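Local coordinates for protein (lectin) (Hyacinthoides hispanica, PDB 1B2P), which binds mannose as a tetrameric bulb-type lectin of a monocot, probably recognising mannose-containing glycans, at residues I3-S6 and D11-P14; R64-L67 and L73-I76; Y95-Q100 and V105-D110. All blocks are in the same frame, centred on the assembly; numbering follows the deposited sequence.

How the contacts relate
The three contacts follow one another along the chain, each closing before the next opens. Contact 1 ties strand 3-5 to the loop leading into strand 16-18, contact 2 is the hairpin 64-67/73-76 of a four-stranded antiparallel sheet, and contact 3 is the hairpin 95-99/105-114. Contacts 1 and 3 share a sheet, with 95-99 between the other two strands, and their centres lie about 11 Å apart. Contact 2, about 13 Å from contact 1 and 14 Å from contact 3, meets that sheet through L67 and L73, which pack on L97 and I107. Side chains of the two sheets thus meet in one apolar core, and contacts 1 and 3 also touch a second subunit.

Contact 1 of 3, residues I3-S6 and D11-P14; sequences IIFS and DNHP
The F5 ring lies against N12 and the two residues that follow it, and these partners reach it from different directions. CB of N12 sits over one face as a CH-pi contact, 3.8 Å from the ring centroid and only 17° off the ring normal. The two side chains cross at about a right angle, and it is this first carbon of N12 that carries the contact with the ring. At the ring edge, close to its plane, the carbonyl oxygen of H13 approaches CE2 of F5 at 3.5 Å. The opposite face is covered from within the strand by CG1 of I3, offset toward the rim. With CG anti to its own carbonyl carbon (chi1 -59°), the F5 side chain is swung out to the loop and stands between I3 and N12.

Beside the ring, P14 makes the polar link: the backbone N of F5 donates to P14 O over 2.9 Å, and CA of I4 adds a CA-H...O contact to the same oxygen at 3.5 Å. CD of P14, a residue that follows a cis peptide, packs 3.4 Å from I3 O, an oxygen that also accepts from the N1 side chain. In a second subunit, P101 packs on F5 and D102 on N12. A single backbone hydrogen bond and an aromatic ring with I3 on one face and N12 on the other therefore join loop and strand, at a place where a second subunit also packs.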
loop_
_atom_site.group_PDB
_atom_site.type_symbol
_atom_site.label_atom_id
_atom_site.label_comp_id
_atom_site.label_asym_id
_atom_site.label_seq_id
_atom_site.Cartn_x
_atom_site.Cartn_y
_atom_site.Cartn_z
ATOM N N ILE A 3 12.394 2.473 -1.057
ATOM C CA ILE A 3 13.759 1.979 -0.914
ATOM C C ILE A 3 14.394 1.551 -2.245
ATOM O O ILE A 3 13.624 1.086 -3.126
ATOM C CB ILE A 3 13.778 0.762 0.065
ATOM C CG1 ILE A 3 15.152 0.124 0.196
ATOM C CG2 ILE A 3 12.814 -0.329 -0.500
ATOM C CD1 ILE A 3 15.274 -0.655 1.547
ATOM N N ILE A 4 15.628 1.874 -2.447
ATOM C CA ILE A 4 16.370 1.315 -3.619
ATOM C C ILE A 4 17.381 0.412 -2.998
ATOM O O ILE A 4 18.103 0.770 -2.035
ATOM C CB ILE A 4 17.114 2.475 -4.370
ATOM C CG1 ILE A 4 16.003 3.239 -5.050
ATOM C CG2 ILE A 4 17.987 1.664 -5.383
ATOM C CD1 ILE A 4 16.596 4.572 -5.653
ATOM N N PHE A 5 17.511 -0.838 -3.511
ATOM C CA PHE A 5 18.615 -1.702 -3.117
ATOM C C PHE A 5 19.824 -1.662 -4.010
ATOM O O PHE A 5 19.677 -1.332 -5.201
ATOM C CB PHE A 5 18.087 -3.143 -3.157
ATOM C CG PHE A 5 16.923 -3.399 -2.256
ATOM C CD1 PHE A 5 17.329 -3.840 -0.944
ATOM C CD2 PHE A 5 15.594 -3.306 -2.544
ATOM C CE1 PHE A 5 16.252 -4.075 -0.066
ATOM C CE2 PHE A 5 14.557 -3.508 -1.654
ATOM C CZ PHE A 5 14.899 -3.958 -0.381
ATOM N N SER A 6 21.001 -1.748 -3.427
ATOM C CA SER A 6 22.233 -1.695 -4.160
ATOM C C SER A 6 22.233 -2.880 -5.211
ATOM O O SER A 6 21.619 -3.843 -4.956
ATOM C CB SER A 6 23.517 -1.689 -3.335
ATOM O OG SER A 6 23.538 -2.903 -2.524
ATOM N N ASP A 11 16.683 -11.061 -5.715
ATOM C CA ASP A 11 15.464 -10.517 -6.233
ATOM C C ASP A 11 15.021 -9.282 -5.393
ATOM O O ASP A 11 13.848 -8.921 -5.564
ATOM C CB ASP A 11 14.309 -11.475 -6.183
ATOM C CG ASP A 11 14.261 -12.819 -6.795
ATOM O OD1 ASP A 11 14.919 -13.017 -7.826
ATOM O OD2 ASP A 11 13.499 -13.653 -6.232
ATOM N N ASN A 12 16.020 -8.608 -4.809
ATOM C CA ASN A 12 15.523 -7.403 -4.106
ATOM C C ASN A 12 15.332 -6.368 -5.271
ATOM O O ASN A 12 16.245 -6.305 -6.088
ATOM C CB ASN A 12 16.618 -6.973 -3.168
ATOM C CG ASN A 12 16.754 -7.855 -1.915
ATOM O OD1 ASN A 12 17.893 -7.980 -1.410
ATOM N ND2 ASN A 12 15.655 -8.326 -1.533
ATOM N N HIS A 13 14.245 -5.692 -5.143
ATOM C CA HIS A 13 13.938 -4.668 -6.147
ATOM C C HIS A 13 13.219 -3.520 -5.502
ATOM O O HIS A 13 12.539 -3.763 -4.490
ATOM C CB HIS A 13 13.051 -5.258 -7.272
ATOM C CG HIS A 13 11.767 -5.759 -6.656
ATOM N ND1 HIS A 13 10.600 -5.006 -6.655
ATOM C CD2 HIS A 13 11.459 -6.929 -5.999
ATOM C CE1 HIS A 13 9.653 -5.679 -6.010
ATOM N NE2 HIS A 13 10.137 -6.822 -5.591
ATOM N N PRO A 14 13.287 -2.345 -6.076
ATOM C CA PRO A 14 14.063 -1.975 -7.192
ATOM C C PRO A 14 15.533 -1.805 -6.946
ATOM O O PRO A 14 15.938 -1.416 -5.836
ATOM C CB PRO A 14 13.480 -0.667 -7.706
ATOM C CG PRO A 14 13.020 -0.006 -6.442
ATOM C CD PRO A 14 12.611 -1.138 -5.535
#

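Contact 2 of 3, residues R64-L67 and L73-I76; sequences RAVL and LVVI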
loop_
_atom_site.group_PDB
_atom_site.type_symbol
_atom_site.label_atom_id
_atom_site.label_comp_id
_atom_site.label_asym_id
_atom_site.label_seq_id
_atom_site.Cartn_x
_atom_site.Cartn_y
_atom_site.Cartn_z
ATOM N N ARG A 64 19.386 6.972 -15.808
ATOM C CA ARG A 64 18.885 6.051 -14.661
ATOM C C ARG A 64 19.683 6.340 -13.456
ATOM O O ARG A 64 20.820 6.813 -13.528
ATOM C CB ARG A 64 19.075 4.588 -15.102
ATOM C CG ARG A 64 20.515 4.220 -15.361
ATOM C CD ARG A 64 20.578 2.771 -15.980
ATOM N NE ARG A 64 21.944 2.267 -16.084
ATOM C CZ ARG A 64 22.723 2.577 -17.165
ATOM N NH1 ARG A 64 22.289 3.407 -18.124
ATOM N NH2 ARG A 64 23.942 2.059 -17.187
ATOM N N ALA A 65 19.077 6.019 -12.271
ATOM C CA ALA A 65 19.866 6.090 -11.041
ATOM C C ALA A 65 20.055 4.626 -10.472
ATOM O O ALA A 65 19.046 3.947 -10.502
ATOM C CB ALA A 65 19.095 6.988 -10.063
ATOM N N VAL A 66 21.315 4.501 -10.064
ATOM C CA VAL A 66 21.591 3.121 -9.506
ATOM C C VAL A 66 22.377 3.351 -8.262
ATOM O O VAL A 66 23.168 4.279 -8.091
ATOM C CB VAL A 66 22.359 2.317 -10.537
ATOM C CG1 VAL A 66 21.494 2.271 -11.792
ATOM C CG2 VAL A 66 23.660 2.974 -10.858
ATOM N N LEU A 67 22.271 2.370 -7.307
ATOM C CA LEU A 67 23.075 2.407 -6.100
ATOM C C LEU A 67 24.133 1.338 -6.203
ATOM O O LEU A 67 23.787 0.180 -6.405
ATOM C CB LEU A 67 22.096 2.178 -4.903
ATOM C CG LEU A 67 22.881 2.265 -3.606
ATOM C CD1 LEU A 67 23.496 3.630 -3.233
ATOM C CD2 LEU A 67 21.872 1.911 -2.478
ATOM N N LEU A 73 25.594 6.445 -4.938
ATOM C CA LEU A 73 24.474 6.591 -5.832
ATOM C C LEU A 73 24.919 7.342 -7.087
ATOM O O LEU A 73 25.692 8.277 -6.946
ATOM C CB LEU A 73 23.433 7.502 -5.129
ATOM C CG LEU A 73 22.200 7.900 -5.925
ATOM C CD1 LEU A 73 21.350 6.678 -6.239
ATOM C CD2 LEU A 73 21.384 8.926 -5.095
ATOM N N VAL A 74 24.510 6.787 -8.256
ATOM C CA VAL A 74 25.079 7.486 -9.488
ATOM C C VAL A 74 23.890 7.655 -10.353
ATOM O O VAL A 74 22.818 7.101 -10.391
ATOM C CB VAL A 74 26.061 6.620 -10.269
ATOM C CG1 VAL A 74 27.299 6.422 -9.415
ATOM C CG2 VAL A 74 25.447 5.260 -10.586
ATOM N N VAL A 75 23.975 8.709 -11.286
ATOM C CA VAL A 75 23.053 8.910 -12.366
ATOM C C VAL A 75 23.887 8.727 -13.734
ATOM O O VAL A 75 24.949 9.295 -13.748
ATOM C CB VAL A 75 22.546 10.384 -12.335
ATOM C CG1 VAL A 75 21.663 10.676 -13.520
ATOM C CG2 VAL A 75 21.780 10.669 -11.017
ATOM N N ILE A 76 23.315 7.829 -14.470
ATOM C CA ILE A 76 24.109 7.373 -15.650
ATOM C C ILE A 76 23.236 7.558 -16.865
ATOM O O ILE A 76 22.042 7.327 -16.891
ATOM C CB ILE A 76 24.403 5.856 -15.533
ATOM C CG1 ILE A 76 25.201 5.539 -14.297
ATOM C CG2 ILE A 76 25.158 5.447 -16.834
ATOM C CD1 ILE A 76 25.361 4.008 -14.077
#
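R64-L67 and L73-I76 run antiparallel, their axes 4.8 Å apart at closest and their directions 153° from each other. R64 faces I76, and V66 faces V74, as hydrogen-bonded pairs; the four bonds include V74 N to V66 O at 2.8 Å and I76 N to R64 O at 2.9 Å. A65-V75 and L67-L73 are the non-hydrogen-bonded pairs between and beyond them, with CA-H...O contacts such as A65 CA to V74 O at 3.2 Å.

On the face of R64, V66, V74 and I76, the arginine chain runs extended from CG to NE and lays one face of its guanidinium over I76, whose CB sits 4.0 Å above the group's centre. CD1 of I76 lies between the guanidinium and V66. The face of A65, L67, L73 and V75 is purely aliphatic: CD1 of L67 touches CB of L73 at 4.3 Å, and both leucines also pack on L97 and I107. The hairpin thus joins a core-facing aliphatic side to a side whose arginine lies flat on hydrocarbon, with its NH1 weakly bonded to T77 O.

Contact 3 of 3, residues Y95-Q100 and V105-D110; sequences YVLVLQ and VVIYGD
Y108 and Q100 approach from opposite directions across the hairpin: the tyrosine hydroxyl donates to Q100 OE1 over 2.6 Å, in the carbonyl plane and on a lone pair. The amide is turned 26° from the ring, so the two groups are nearly coplanar and OE1 lies at the ring edge. Q100 is extended beyond CG (chi2 -169°), which carries its amide back alongside V106, whose CG2 is 3.4 Å from OE1. The other branch of V106, CG1, covers one face of the Y108 ring, offset toward the rim, and NE2 of Q100 makes a weak bond to D102 OD1.

This closely packed stretch rests on a regular antiparallel ladder. V96 pairs with Y108, and V98 with V106, each through two backbone hydrogen bonds, for example V98 N to V106 O at 2.8 Å. V106, I107 and Y108 continue the sheet into a second subunit. On the other side of the sheet, L97 and L99 interleave with V105 and I107: the two methyls of V105 divide between them, CG1 reaching L97 CG at 3.8 Å and CG2 reaching L99 CD1 at 3.7 Å.

Packing is looser and wetter at the far end. Since G109 has no side chain, the Y95 ring can lean in until CD2 is 3.4 Å from G109 CA, and D110 CA, following a cis peptide, lies over one ring face, offset toward the rim. The Y95 hydroxyl bonds to K91 O and receives a water at 2.9 Å that only weakly reaches G109 O. Q100, D102, V106 and Y108 fit the Gln-x-Asp-x-Asn-x-Val-x-Tyr signature, which forms the mannose pocket in related monocot bulb lectins.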
loop_
_atom_site.group_PDB
_atom_site.type_symbol
_atom_site.label_atom_id
_atom_site.label_comp_id
_atom_site.label_asym_id
_atom_site.label_seq_id
_atom_site.Cartn_x
_atom_site.Cartn_y
_atom_site.Cartn_z
ATOM N N TYR A 95 23.839 -2.333 0.310
ATOM C CA TYR A 95 23.466 -1.007 0.913
ATOM C C TYR A 95 22.018 -0.769 0.479
ATOM O O TYR A 95 21.447 -1.373 -0.464
ATOM C CB TYR A 95 24.262 0.134 0.198
ATOM C CG TYR A 95 25.686 0.101 0.653
ATOM C CD1 TYR A 95 26.665 -0.750 0.132
ATOM C CD2 TYR A 95 26.101 1.066 1.682
ATOM C CE1 TYR A 95 27.980 -0.774 0.571
ATOM C CE2 TYR A 95 27.414 0.984 2.094
ATOM C CZ TYR A 95 28.346 0.091 1.584
ATOM O OH TYR A 95 29.658 0.031 2.046
ATOM N N VAL A 96 21.334 0.159 1.147
ATOM C CA VAL A 96 19.998 0.616 0.761
ATOM C C VAL A 96 19.887 2.182 0.876
ATOM O O VAL A 96 20.667 2.794 1.588
ATOM C CB VAL A 96 18.836 0.089 1.678
ATOM C CG1 VAL A 96 18.722 -1.464 1.591
ATOM C CG2 VAL A 96 19.167 0.406 3.171
ATOM N N LEU A 97 19.138 2.672 -0.091
ATOM C CA LEU A 97 18.788 4.109 -0.032
ATOM C C LEU A 97 17.359 4.204 0.364
ATOM O O LEU A 97 16.462 3.547 -0.146
ATOM C CB LEU A 97 19.070 4.730 -1.434
ATOM C CG LEU A 97 18.564 6.198 -1.536
ATOM C CD1 LEU A 97 19.414 6.883 -2.665
ATOM C CD2 LEU A 97 17.085 6.233 -1.930
ATOM N N VAL A 98 17.018 5.061 1.394
ATOM C CA VAL A 98 15.647 5.104 1.855
ATOM C C VAL A 98 15.103 6.560 1.805
ATOM O O VAL A 98 15.875 7.411 2.288
ATOM C CB VAL A 98 15.609 4.685 3.377
ATOM C CG1 VAL A 98 14.186 4.625 3.895
ATOM C CG2 VAL A 98 16.357 3.306 3.534
ATOM N N LEU A 99 13.920 6.693 1.269
ATOM C CA LEU A 99 13.204 8.018 1.411
ATOM C C LEU A 99 12.414 7.828 2.705
ATOM O O LEU A 99 11.500 7.046 2.844
ATOM C CB LEU A 99 12.258 8.094 0.183
ATOM C CG LEU A 99 11.294 9.328 0.260
ATOM C CD1 LEU A 99 12.101 10.611 0.379
ATOM C CD2 LEU A 99 10.421 9.328 -1.004
ATOM N N GLN A 100 12.783 8.744 3.652
ATOM C CA GLN A 100 12.268 8.550 5.074
ATOM C C GLN A 100 11.167 9.479 5.410
ATOM O O GLN A 100 10.994 10.554 4.788
ATOM C CB GLN A 100 13.408 8.971 6.011
ATOM C CG GLN A 100 14.645 8.046 5.734
ATOM C CD GLN A 100 15.720 8.169 6.731
ATOM O OE1 GLN A 100 16.563 7.260 6.865
ATOM N NE2 GLN A 100 15.934 9.294 7.467
ATOM N N VAL A 105 16.737 11.816 2.640
ATOM C CA VAL A 105 16.981 10.515 1.808
ATOM C C VAL A 105 18.361 10.113 2.185
ATOM O O VAL A 105 19.339 10.877 2.195
ATOM C CB VAL A 105 17.066 10.923 0.322
ATOM C CG1 VAL A 105 17.606 9.725 -0.494
ATOM C CG2 VAL A 105 15.679 11.326 -0.147
ATOM N N VAL A 106 18.573 8.836 2.690
ATOM C CA VAL A 106 19.730 8.388 3.341
ATOM C C VAL A 106 20.203 7.019 2.714
ATOM O O VAL A 106 19.309 6.232 2.521
ATOM C CB VAL A 106 19.478 8.212 4.880
ATOM C CG1 VAL A 106 20.751 7.931 5.640
ATOM C CG2 VAL A 106 18.765 9.461 5.502
ATOM N N ILE A 107 21.506 6.955 2.609
ATOM C CA ILE A 107 22.044 5.648 2.167
ATOM C C ILE A 107 22.580 4.962 3.418
ATOM O O ILE A 107 23.424 5.563 4.092
ATOM C CB ILE A 107 23.199 5.859 1.170
ATOM C CG1 ILE A 107 22.582 6.516 -0.061
ATOM C CG2 ILE A 107 23.878 4.489 0.849
ATOM C CD1 ILE A 107 23.710 6.872 -1.173
ATOM N N TYR A 108 22.230 3.741 3.724
ATOM C CA TYR A 108 22.800 3.013 4.828
ATOM C C TYR A 108 23.545 1.729 4.341
ATOM O O TYR A 108 23.005 1.124 3.440
ATOM C CB TYR A 108 21.579 2.475 5.696
ATOM C CG TYR A 108 20.725 3.531 6.365
ATOM C CD1 TYR A 108 21.120 3.938 7.638
ATOM C CD2 TYR A 108 19.609 4.072 5.753
ATOM C CE1 TYR A 108 20.362 4.915 8.300
ATOM C CE2 TYR A 108 18.803 5.037 6.414
ATOM C CZ TYR A 108 19.265 5.424 7.673
ATOM O OH TYR A 108 18.477 6.375 8.313
ATOM N N GLY A 109 24.596 1.434 5.091
ATOM C CA GLY A 109 25.152 0.040 4.828
ATOM C C GLY A 109 26.521 0.172 5.363
ATOM O O GLY A 109 27.045 1.195 5.841
ATOM N N ASP A 110 27.332 -0.894 5.247
ATOM C CA ASP A 110 26.808 -2.138 4.664
ATOM C C ASP A 110 26.045 -2.929 5.647
ATOM O O ASP A 110 25.680 -2.451 6.732
ATOM C CB ASP A 110 28.034 -2.913 4.107
ATOM C CG ASP A 110 28.894 -3.675 4.999
ATOM O OD1 ASP A 110 28.906 -3.402 6.192
ATOM O OD2 ASP A 110 29.624 -4.559 4.435
HETATM O O HOH W 1 30.202 1.248 4.594
#